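Local coordinates for protein Blo t 1 allergen (PDB 5JT8) that is a mite allergen of the papain family, probably a cysteine protease held here as a proenzyme together with its inhibitory propeptide, at residues 257-260 with 261-264; 81-84 with 85-89; 118-122 with 123-127. All coordinates share one frame; numbering follows the deposited sequence.

Interaction 1: residues 257-260 with 261-264. With NO3 (nitrate ion), chain H.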
loop_
_atom_site.group_PDB
_atom_site.type_symbol
_atom_site.label_atom_id
_atom_site.label_comp_id
_atom_site.label_asym_id
_atom_site.label_seq_id
_atom_site.Cartn_x
_atom_site.Cartn_y
_atom_site.Cartn_z
ATOM N N SER A 257 10.035 0.190 -2.065
ATOM C CA SER A 257 11.186 1.091 -2.159
ATOM C C SER A 257 12.055 0.828 -3.396
ATOM O O SER A 257 13.008 1.567 -3.655
ATOM C CB SER A 257 12.045 1.014 -0.889
ATOM O OG SER A 257 12.582 -0.279 -0.679
ATOM N N ASN A 258 11.721 -0.214 -4.155
ATOM C CA ASN A 258 12.343 -0.444 -5.465
ATOM C C ASN A 258 12.220 0.796 -6.359
ATOM O O ASN A 258 11.150 1.407 -6.431
ATOM C CB ASN A 258 11.713 -1.664 -6.152
ATOM C CG ASN A 258 12.163 -1.815 -7.599
ATOM O OD1 ASN A 258 11.662 -1.133 -8.497
ATOM N ND2 ASN A 258 13.108 -2.716 -7.831
ATOM N N ASN A 259 13.313 1.167 -7.026
ATOM C CA ASN A 259 13.370 2.414 -7.798
ATOM C C ASN A 259 12.268 2.546 -8.830
ATOM O O ASN A 259 11.659 3.603 -8.959
ATOM C CB ASN A 259 14.722 2.544 -8.500
ATOM C CG ASN A 259 15.778 3.159 -7.614
ATOM O OD1 ASN A 259 15.501 4.101 -6.875
ATOM N ND2 ASN A 259 16.997 2.626 -7.678
ATOM N N TYR A 260 12.000 1.465 -9.551
ATOM C CA TYR A 260 10.990 1.481 -10.609
ATOM C C TYR A 260 9.588 1.655 -10.029
ATOM O O TYR A 260 8.791 2.457 -10.517
ATOM C CB TYR A 260 11.069 0.195 -11.445
ATOM C CG TYR A 260 12.392 0.037 -12.174
ATOM C CD1 TYR A 260 13.494 -0.528 -11.540
ATOM C CD2 TYR A 260 12.544 0.463 -13.489
ATOM C CE1 TYR A 260 14.708 -0.670 -12.197
ATOM C CE2 TYR A 260 13.756 0.334 -14.150
ATOM C CZ TYR A 260 14.833 -0.236 -13.501
ATOM O OH TYR A 260 16.040 -0.374 -14.150
ATOM N N PHE A 261 9.279 0.902 -8.985
ATOM C CA PHE A 261 7.975 1.045 -8.361
ATOM C C PHE A 261 7.859 2.413 -7.694
ATOM O O PHE A 261 6.836 3.093 -7.815
ATOM C CB PHE A 261 7.716 -0.061 -7.336
ATOM C CG PHE A 261 6.343 0.002 -6.755
ATOM C CD1 PHE A 261 5.267 -0.565 -7.433
ATOM C CD2 PHE A 261 6.108 0.683 -5.568
ATOM C CE1 PHE A 261 3.991 -0.491 -6.916
ATOM C CE2 PHE A 261 4.836 0.773 -5.052
ATOM C CZ PHE A 261 3.774 0.181 -5.719
ATOM N N ARG A 262 8.923 2.804 -6.996
ATOM C CA ARG A 262 9.003 4.095 -6.304
ATOM C C ARG A 262 8.562 5.277 -7.161
ATOM O O ARG A 262 7.762 6.119 -6.736
ATOM C CB ARG A 262 10.437 4.318 -5.821
ATOM C CG ARG A 262 10.672 5.555 -4.995
ATOM C CD ARG A 262 12.083 5.522 -4.414
ATOM N NE ARG A 262 12.435 6.786 -3.780
ATOM C CZ ARG A 262 13.598 7.032 -3.190
ATOM N NH1 ARG A 262 14.538 6.096 -3.144
ATOM N NH2 ARG A 262 13.818 8.223 -2.648
ATOM N N ASN A 263 9.073 5.328 -8.381
ATOM C CA ASN A 263 8.846 6.487 -9.234
ATOM C C ASN A 263 7.827 6.254 -10.321
ATOM O O ASN A 263 7.704 7.071 -11.234
ATOM C CB ASN A 263 10.160 6.928 -9.862
ATOM C CG ASN A 263 11.113 7.477 -8.843
ATOM O OD1 ASN A 263 10.964 8.615 -8.397
ATOM N ND2 ASN A 263 12.092 6.671 -8.450
ATOM N N LEU A 264 7.097 5.144 -10.215
ATOM C CA LEU A 264 6.124 4.762 -11.237
ATOM C C LEU A 264 5.102 5.857 -11.531
ATOM O O LEU A 264 4.535 6.443 -10.612
ATOM C CB LEU A 264 5.396 3.484 -10.813
ATOM C CG LEU A 264 4.442 2.847 -11.824
ATOM C CD1 LEU A 264 5.169 2.564 -13.132
ATOM C CD2 LEU A 264 3.860 1.554 -11.252
HETATM N N NO3 H . 14.760 -5.003 -10.422
HETATM O O1 NO3 H . 14.705 -5.739 -11.455
HETATM O O2 NO3 H . 14.544 -5.513 -9.282
HETATM O O3 NO3 H . 15.033 -3.767 -10.518
HETATM O O HOH W 1 14.738 3.671 -4.541
#
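Phe-261 gives its backbone N-H to Asn-258 OD1, the side-chain oxygen of the N-cap of the short helix 259-262. The bond, 3.2 Å from Phe-261 N to Asn-258 OD1, is fairly straight (161°) and arrives in the carbonyl plane on a lone pair. The cap's CG swings anti to the backbone N (chi1 171°), which brings OD1 back over the helix start; Tyr-260 N adds a weak bond to the same oxygen. The other arm of the amide, ND2, makes a weak bond to a nitrate ion, probably from the crystallisation liquor. Arg-262 continues the turn with a short bond of 2.7 Å from its N to Asn-258 O. Its side chain runs out extended, and NH1 donates to a water at the guanidinium edge (2.8 Å from NH1 to the water oxygen). This water donates in turn to Ser-257 O and Asn-259 OD1, while Arg-262 NH2 goes to the carbonyls of Met-78 and Tyr-75. Asn-263 grips Asn-259 O twice, through N at 3.2 Å and through ND2 at 3.1 Å, and ND2 also bonds to Gln-55 OE1 of helix 42-62. At Leu-264, CB lies 3.6 Å from Tyr-260 O. Asn-258 thus caps the first turn, Asn-263 closes on Asn-259 O and Trp-307 NE1 takes Phe-261 O; carbonyl oxygens and a water surround the buried guanidinium and probably stabilise its charge.

Interaction 2: residues 81-84 with 85-89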
loop_
_atom_site.group_PDB
_atom_site.type_symbol
_atom_site.label_atom_id
_atom_site.label_comp_id
_atom_site.label_asym_id
_atom_site.label_seq_id
_atom_site.Cartn_x
_atom_site.Cartn_y
_atom_site.Cartn_z
ATOM N N GLN A 81 17.797 3.103 0.622
ATOM C CA GLN A 81 17.920 2.670 2.009
ATOM C C GLN A 81 16.998 3.479 2.936
ATOM O O GLN A 81 16.274 2.908 3.748
ATOM C CB GLN A 81 19.381 2.787 2.468
ATOM C CG GLN A 81 19.785 1.787 3.545
ATOM C CD GLN A 81 21.261 1.866 3.897
ATOM O OE1 GLN A 81 22.022 2.624 3.289
ATOM N NE2 GLN A 81 21.676 1.073 4.883
ATOM N N GLU A 82 17.015 4.804 2.791
ATOM C CA GLU A 82 16.258 5.701 3.670
ATOM C C GLU A 82 14.745 5.554 3.483
ATOM O O GLU A 82 13.999 5.402 4.457
ATOM C CB GLU A 82 16.681 7.163 3.436
ATOM C CG GLU A 82 18.084 7.495 3.949
ATOM C CD GLU A 82 18.426 8.982 3.867
ATOM O OE1 GLU A 82 17.909 9.683 2.969
ATOM O OE2 GLU A 82 19.222 9.452 4.708
ATOM N N PHE A 83 14.303 5.602 2.228
ATOM C CA PHE A 83 12.894 5.427 1.879
ATOM C C PHE A 83 12.341 4.115 2.446
ATOM O O PHE A 83 11.305 4.095 3.117
ATOM C CB PHE A 83 12.728 5.467 0.359
ATOM C CG PHE A 83 11.301 5.409 -0.101
ATOM C CD1 PHE A 83 10.379 6.342 0.337
ATOM C CD2 PHE A 83 10.889 4.437 -0.995
ATOM C CE1 PHE A 83 9.067 6.292 -0.093
ATOM C CE2 PHE A 83 9.582 4.385 -1.432
ATOM C CZ PHE A 83 8.666 5.313 -0.981
ATOM N N SER A 84 13.046 3.021 2.177
ATOM C CA SER A 84 12.681 1.725 2.726
ATOM C C SER A 84 12.486 1.798 4.248
ATOM O O SER A 84 11.513 1.273 4.780
ATOM C CB SER A 84 13.744 0.685 2.369
ATOM O OG SER A 84 13.446 -0.567 2.967
ATOM N N PHE A 85 13.411 2.455 4.940
ATOM C CA PHE A 85 13.268 2.670 6.378
ATOM C C PHE A 85 12.065 3.568 6.690
ATOM O O PHE A 85 11.309 3.300 7.625
ATOM C CB PHE A 85 14.548 3.275 6.969
ATOM C CG PHE A 85 14.574 3.267 8.474
ATOM C CD1 PHE A 85 14.955 2.129 9.167
ATOM C CD2 PHE A 85 14.198 4.387 9.197
ATOM C CE1 PHE A 85 14.976 2.116 10.564
ATOM C CE2 PHE A 85 14.218 4.380 10.586
ATOM C CZ PHE A 85 14.603 3.244 11.269
ATOM N N HIS A 86 11.894 4.633 5.910
ATOM C CA HIS A 86 10.717 5.489 6.024
ATOM C C HIS A 86 9.403 4.688 5.941
ATOM O O HIS A 86 8.455 4.954 6.680
ATOM C CB HIS A 86 10.740 6.560 4.932
ATOM C CG HIS A 86 9.889 7.753 5.235
ATOM N ND1 HIS A 86 9.728 8.249 6.511
ATOM C CD2 HIS A 86 9.159 8.557 4.425
ATOM C CE1 HIS A 86 8.938 9.307 6.474
ATOM N NE2 HIS A 86 8.580 9.516 5.220
ATOM N N LEU A 87 9.348 3.708 5.040
ATOM C CA LEU A 87 8.154 2.887 4.888
ATOM C C LEU A 87 7.943 1.923 6.054
ATOM O O LEU A 87 6.854 1.861 6.614
ATOM C CB LEU A 87 8.216 2.100 3.576
ATOM C CG LEU A 87 8.148 2.991 2.333
ATOM C CD1 LEU A 87 8.370 2.180 1.056
ATOM C CD2 LEU A 87 6.816 3.749 2.300
ATOM N N SER A 88 8.975 1.166 6.423
ATOM C CA SER A 88 8.784 0.102 7.409
ATOM C C SER A 88 9.909 -0.054 8.426
ATOM O O SER A 88 10.145 -1.163 8.909
ATOM C CB SER A 88 8.573 -1.234 6.696
ATOM O OG SER A 88 7.384 -1.194 5.916
ATOM N N GLY A 89 10.586 1.046 8.753
ATOM C CA GLY A 89 11.573 1.097 9.828
ATOM C C GLY A 89 12.501 -0.095 9.967
ATOM O O GLY A 89 12.972 -0.397 11.068
#
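Phe-83 and Leu-87, one helical turn apart, form the apolar part of this contact. Leu-87 CD1 sits over one face of the Phe-83 ring, 3.9 Å from the centroid and 26° off the normal, a CH-pi contact displaced toward the rim where CD1 comes within 3.5 Å of CE2. Phe-83 CG lies anti to the backbone N (chi1 -175°) and Leu-87 CG anti to its carbonyl carbon (chi1 -67°), which turns CD1 toward the ring. Tyr-75 and Trp-303 also meet the Phe-83 ring. Within 85-89, Gly-89 CA lies 3.5 Å above the plane of the Phe-85 ring, toward its rim; Gly-89 has left helical geometry with a positive phi. The polar part is backbone bonding, with Phe-85, His-86, Leu-87 and Ser-88 each donating to the carbonyl four residues back; the shortest, His-86 N to Glu-82 O, spans 2.7 Å. Of the hydroxyls, Ser-84 OG bonds to Tyr-278 and Asp-280, and Ser-88 OG to the carbonyl of Asp-280. Phe-83, Ser-84, Leu-87 and Ser-88 are buried against the papain-like part and Gln-81 and Phe-85 exposed, on an ordinary alpha-helix, helix 80-88 of the propeptide, consistent with the I29-type inhibitor fold.

Interaction 3: residues 118-122 with 123-127. With NO3 (nitrate ion), chain I.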
loop_
_atom_site.group_PDB
_atom_site.type_symbol
_atom_site.label_atom_id
_atom_site.label_comp_id
_atom_site.label_asym_id
_atom_site.label_seq_id
_atom_site.Cartn_x
_atom_site.Cartn_y
_atom_site.Cartn_z
ATOM N N ASP A 118 -11.956 -5.062 -12.712
ATOM C CA ASP A 118 -11.519 -3.807 -12.111
ATOM C C ASP A 118 -12.585 -3.330 -11.118
ATOM O O ASP A 118 -13.631 -2.840 -11.530
ATOM C CB ASP A 118 -11.271 -2.759 -13.216
ATOM C CG ASP A 118 -10.566 -1.504 -12.711
ATOM O OD1 ASP A 118 -10.478 -1.309 -11.486
ATOM O OD2 ASP A 118 -10.098 -0.710 -13.548
ATOM N N TRP A 119 -12.336 -3.478 -9.818
ATOM C CA TRP A 119 -13.307 -3.007 -8.830
ATOM C C TRP A 119 -13.603 -1.504 -8.962
ATOM O O TRP A 119 -14.686 -1.056 -8.581
ATOM C CB TRP A 119 -12.842 -3.321 -7.406
ATOM C CG TRP A 119 -13.166 -4.702 -6.978
ATOM C CD1 TRP A 119 -12.273 -5.708 -6.691
ATOM C CD2 TRP A 119 -14.473 -5.260 -6.783
ATOM N NE1 TRP A 119 -12.949 -6.848 -6.331
ATOM C CE2 TRP A 119 -14.298 -6.604 -6.380
ATOM C CE3 TRP A 119 -15.777 -4.761 -6.931
ATOM C CZ2 TRP A 119 -15.371 -7.451 -6.103
ATOM C CZ3 TRP A 119 -16.847 -5.603 -6.667
ATOM C CH2 TRP A 119 -16.638 -6.942 -6.262
ATOM N N ARG A 120 -12.673 -0.731 -9.524
ATOM C CA ARG A 120 -12.931 0.700 -9.752
ATOM C C ARG A 120 -14.130 0.943 -10.675
ATOM O O ARG A 120 -14.725 2.024 -10.672
ATOM C CB ARG A 120 -11.715 1.394 -10.361
ATOM C CG ARG A 120 -10.452 1.389 -9.515
ATOM C CD ARG A 120 -9.299 2.037 -10.290
ATOM N NE ARG A 120 -8.989 1.286 -11.505
ATOM C CZ ARG A 120 -7.992 1.568 -12.338
ATOM N NH1 ARG A 120 -7.191 2.596 -12.091
ATOM N NH2 ARG A 120 -7.790 0.813 -13.422
ATOM N N GLN A 121 -14.468 -0.061 -11.479
ATOM C CA GLN A 121 -15.569 0.068 -12.420
ATOM C C GLN A 121 -16.812 -0.638 -11.928
ATOM O O GLN A 121 -17.901 -0.374 -12.417
ATOM C CB GLN A 121 -15.176 -0.476 -13.801
ATOM C CG GLN A 121 -14.372 0.523 -14.622
ATOM C CD GLN A 121 -13.742 -0.091 -15.847
ATOM O OE1 GLN A 121 -14.425 -0.692 -16.677
ATOM N NE2 GLN A 121 -12.429 0.061 -15.977
ATOM N N LYS A 122 -16.653 -1.540 -10.965
ATOM C CA LYS A 122 -17.792 -2.302 -10.460
ATOM C C LYS A 122 -18.403 -1.634 -9.225
ATOM O O LYS A 122 -19.496 -1.988 -8.768
ATOM C CB LYS A 122 -17.371 -3.740 -10.125
ATOM C CG LYS A 122 -16.510 -4.405 -11.188
ATOM C CD LYS A 122 -16.702 -5.909 -11.202
ATOM C CE LYS A 122 -18.049 -6.281 -11.824
ATOM N NZ LYS A 122 -18.241 -7.759 -11.936
ATOM N N ALA A 123 -17.684 -0.660 -8.690
ATOM C CA ALA A 123 -18.054 -0.056 -7.432
ATOM C C ALA A 123 -17.430 1.317 -7.380
ATOM O O ALA A 123 -16.448 1.591 -8.081
ATOM C CB ALA A 123 -17.581 -0.921 -6.250
ATOM N N ARG A 124 -18.014 2.193 -6.576
ATOM C CA ARG A 124 -17.432 3.504 -6.395
ATOM C C ARG A 124 -16.474 3.342 -5.245
ATOM O O ARG A 124 -16.898 3.303 -4.106
ATOM C CB ARG A 124 -18.492 4.575 -6.106
ATOM C CG ARG A 124 -18.560 5.670 -7.173
ATOM C CD ARG A 124 -19.423 6.871 -6.754
ATOM N NE ARG A 124 -20.510 6.496 -5.853
ATOM C CZ ARG A 124 -20.692 7.021 -4.642
ATOM N NH1 ARG A 124 -19.862 7.956 -4.191
ATOM N NH2 ARG A 124 -21.707 6.617 -3.882
ATOM N N LEU A 125 -15.192 3.176 -5.549
ATOM C CA LEU A 125 -14.196 3.024 -4.498
ATOM C C LEU A 125 -13.902 4.391 -3.942
ATOM O O LEU A 125 -14.222 5.399 -4.577
ATOM C CB LEU A 125 -12.930 2.365 -5.027
ATOM C CG LEU A 125 -13.205 0.942 -5.503
ATOM C CD1 LEU A 125 -11.904 0.277 -5.944
ATOM C CD2 LEU A 125 -13.900 0.150 -4.398
ATOM N N THR A 126 -13.313 4.442 -2.754
ATOM C CA THR A 126 -13.080 5.735 -2.124
ATOM C C THR A 126 -11.853 6.392 -2.742
ATOM O O THR A 126 -11.042 5.740 -3.408
ATOM C CB THR A 126 -12.913 5.607 -0.592
ATOM O OG1 THR A 126 -11.787 4.775 -0.299
ATOM C CG2 THR A 126 -14.177 5.001 0.033
ATOM N N ARG A 127 -11.730 7.692 -2.526
ATOM C CA ARG A 127 -10.652 8.464 -3.122
ATOM C C ARG A 127 -9.286 8.039 -2.624
ATOM O O ARG A 127 -9.149 7.499 -1.529
ATOM C CB ARG A 127 -10.863 9.960 -2.856
ATOM C CG ARG A 127 -12.077 10.539 -3.567
ATOM C CD ARG A 127 -12.035 12.062 -3.566
ATOM N NE ARG A 127 -12.319 12.630 -4.888
ATOM C CZ ARG A 127 -11.458 12.639 -5.907
ATOM N NH1 ARG A 127 -10.248 12.097 -5.776
ATOM N NH2 ARG A 127 -11.810 13.182 -7.065
HETATM N N NO3 I . -14.143 9.021 0.405
HETATM O O1 NO3 I . -14.222 8.967 -0.858
HETATM O O2 NO3 I . -14.914 8.316 1.123
HETATM O O3 NO3 I . -13.292 9.784 0.955
HETATM O O HOH W 2 -14.300 3.637 -8.309
#
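Arg-120 and Leu-125 touch where the arginine's CG lies 4.0 Å from Leu-125 CD1, the two side chains crossing at about a right angle. Followed outward, the arginine starts at a CB that points away from 123-127; with chi1 at -62°, CG stands beside the backbone N, and there it meets the leucine methyl group. CD follows, and a bend at chi3 (-62°) turns the tip back toward Asp-118. NE faces the carboxylate, 3.0 Å from OD1 and 3.1 Å from OD2 of Asp-118, using the syn lone pair of each. NH2 completes the side-on grip at 2.8 Å from Asp-118 OD2, tilted out of the carboxylate plane, and also bonds to Tyr-314 OH; Tyr-312 makes a cation-pi contact. The carboxylate is held a further time by the arginine's own backbone N, which meets OD1 from above its plane. Elsewhere Leu-125 CD1 packs 4.0 Å from Trp-119 CB, Ala-123 N makes a weak bond to Trp-119 O, and a water joins Arg-120 O to Leu-125 N. Further along, Arg-127 N and Arg-129 NH1 bind a nitrate ion, likewise probably from the crystallisation liquor. Aspartate as N-cap of a short helical turn, salt-bridged to the arginine two residues on, fits the Asp-Trp-Arg sequence found near the start of mature papain-family proteases.

Overall arrangement
Interactions 1 and 2 are direct neighbours, their centres 13 Å apart: Ser-257 OG lies 3.4 Å from Ser-84 CB, and Arg-262 CD lies 3.8 Å from Phe-83 CD2. Asp-280 OD2 bonds to the hydroxyls of both serines, joining helix 80-88 to the loop leading into helix 259-262. Interaction 3 stands apart, its centre 24 Å from that of interaction 1 and 30 Å from that of interaction 2, with nearest atoms about 11 Å and about 17 Å away; it lies across the chain's centre from interaction 2. Its leucine packs against helix 139-154, which begins just after Cys-137, an S-hydroxycysteine here and probably the catalytic cysteine, as in papain-family enzymes.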